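Local atomic coordinates of PA3566 protein (PDB entry 1X7V), a protein that is of unknown function but belongs to the antibiotic biosynthesis monooxygenase family, and so may have oxidoreductase activity. Residues R25-R28 and A29-A32. Residues are numbered along the deposited sequence; the frame is centred on the assembly and turned at random.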
loop_
_atom_site.group_PDB
_atom_site.type_symbol
_atom_site.label_atom_id
_atom_site.label_comp_id
_atom_site.label_asym_id
_atom_site.label_seq_id
_atom_site.Cartn_x
_atom_site.Cartn_y
_atom_site.Cartn_z
ATOM N N ARG A 25 -10.792 6.050 0.105
ATOM C CA ARG A 25 -10.589 7.244 -0.728
ATOM C C ARG A 25 -9.105 7.560 -0.776
ATOM O O ARG A 25 -8.548 7.765 -1.833
ATOM C CB ARG A 25 -11.372 8.431 -0.169
ATOM C CG ARG A 25 -11.181 9.650 -0.957
ATOM C CD ARG A 25 -12.175 10.704 -0.598
ATOM N NE ARG A 25 -12.131 10.970 0.804
ATOM C CZ ARG A 25 -13.166 10.870 1.643
ATOM N NH1 ARG A 25 -14.418 10.575 1.245
ATOM N NH2 ARG A 25 -12.937 11.124 2.898
ATOM N N GLU A 26 -8.464 7.549 0.379
ATOM C CA GLU A 26 -7.067 7.895 0.491
ATOM C C GLU A 26 -6.155 6.856 -0.151
ATOM O O GLU A 26 -5.192 7.229 -0.848
ATOM C CB GLU A 26 -6.712 8.129 1.964
ATOM C CG GLU A 26 -7.409 9.362 2.555
ATOM C CD GLU A 26 -7.111 10.689 1.803
ATOM O OE1 GLU A 26 -5.935 11.127 1.862
ATOM O OE2 GLU A 26 -8.043 11.318 1.175
ATOM N N LEU A 27 -6.425 5.577 0.108
ATOM C CA LEU A 27 -5.655 4.452 -0.496
ATOM C C LEU A 27 -5.786 4.418 -2.020
ATOM O O LEU A 27 -4.824 4.165 -2.751
ATOM C CB LEU A 27 -6.086 3.111 0.118
ATOM C CG LEU A 27 -5.760 2.871 1.570
ATOM C CD1 LEU A 27 -6.421 1.602 2.126
ATOM C CD2 LEU A 27 -4.196 2.846 1.782
ATOM N N ARG A 28 -6.971 4.703 -2.542
ATOM C CA ARG A 28 -7.187 4.635 -4.009
ATOM C C ARG A 28 -6.249 5.653 -4.743
ATOM O O ARG A 28 -5.732 5.404 -5.858
ATOM C CB ARG A 28 -8.637 4.909 -4.349
ATOM C CG ARG A 28 -9.615 3.730 -4.141
ATOM C CD ARG A 28 -11.028 4.228 -4.462
ATOM N NE ARG A 28 -12.052 3.182 -4.426
ATOM C CZ ARG A 28 -12.325 2.321 -5.404
ATOM N NH1 ARG A 28 -11.670 2.334 -6.556
ATOM N NH2 ARG A 28 -13.296 1.435 -5.237
ATOM N N ALA A 29 -5.975 6.750 -4.070
ATOM C CA ALA A 29 -5.175 7.842 -4.629
ATOM C C ALA A 29 -3.769 7.381 -4.877
ATOM O O ALA A 29 -3.049 7.972 -5.737
ATOM C CB ALA A 29 -5.140 9.020 -3.696
ATOM N N LEU A 30 -3.351 6.377 -4.112
ATOM C CA LEU A 30 -1.966 5.857 -4.258
ATOM C C LEU A 30 -1.710 5.061 -5.541
ATOM O O LEU A 30 -0.551 4.920 -5.989
ATOM C CB LEU A 30 -1.618 5.013 -3.046
ATOM C CG LEU A 30 -1.446 5.821 -1.757
ATOM C CD1 LEU A 30 -1.358 4.902 -0.535
ATOM C CD2 LEU A 30 -0.215 6.619 -1.843
ATOM N N VAL A 31 -2.765 4.460 -6.092
ATOM C CA VAL A 31 -2.571 3.376 -7.018
ATOM C C VAL A 31 -1.993 3.790 -8.394
ATOM O O VAL A 31 -0.975 3.227 -8.830
ATOM C CB VAL A 31 -3.884 2.516 -7.115
ATOM C CG1 VAL A 31 -3.721 1.385 -8.141
ATOM C CG2 VAL A 31 -4.246 1.954 -5.742
ATOM N N ALA A 32 -2.633 4.735 -9.083
ATOM C CA ALA A 32 -2.172 5.093 -10.415
ATOM C C ALA A 32 -0.741 5.643 -10.356
ATOM O O ALA A 32 0.112 5.203 -11.150
ATOM C CB ALA A 32 -3.097 6.088 -11.065
HETATM O O HOH W 1 -5.200 6.033 -8.258
#
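The flat carbonyl groups of Leu27 and Arg28 each receive an N-H from above their plane: Leu30 N lies 58° out of the plane at Leu27 O, and Val31 N almost as far out of it at Arg28 O. These residues form about two turns in the middle of helix 20-36, which packs on the antiparallel sheet of an alpha-beta plait. Leu30 N to Leu27 O is 3.0 Å, and Val31 N to Arg28 O is 3.1 Å. The second bond is nearly straight (167° at the hydrogen), more so than the first; Ala29 N reaches Glu26 O only weakly, at 3.4 Å. Each N-H thus bonds three residues back, the i to i+3 pattern of a 3-10 helix, a local tightening. Leu27 and Leu30, both buried, suit the inner side: CD2 of Leu27 comes 4.2 Å from CD1 of Leu30, and both side chains press on Phe79 of helix 74-80, while Leu27 also reaches Phe55 and Met57 and Leu30 reaches Tyr43. CB of Ala29 lies 3.4 Å from Glu26 O on the exposed side, where a small residue suits. Arg28, exposed too, runs extended from CG to NE, and its NE forms a salt bridge with OE2 of Glu24. In Val31, CG1 lies anti to the backbone N (chi1 178°), which sets CG2 beside that nitrogen and 3.8 Å from Leu27 O; the branched side chain also touches Leu45. A water is inserted where an alpha helix would have its direct i to i+4 bond: its oxygen, 3.0 Å from Ala32 N, accepts that hydrogen while donating to Arg28 O.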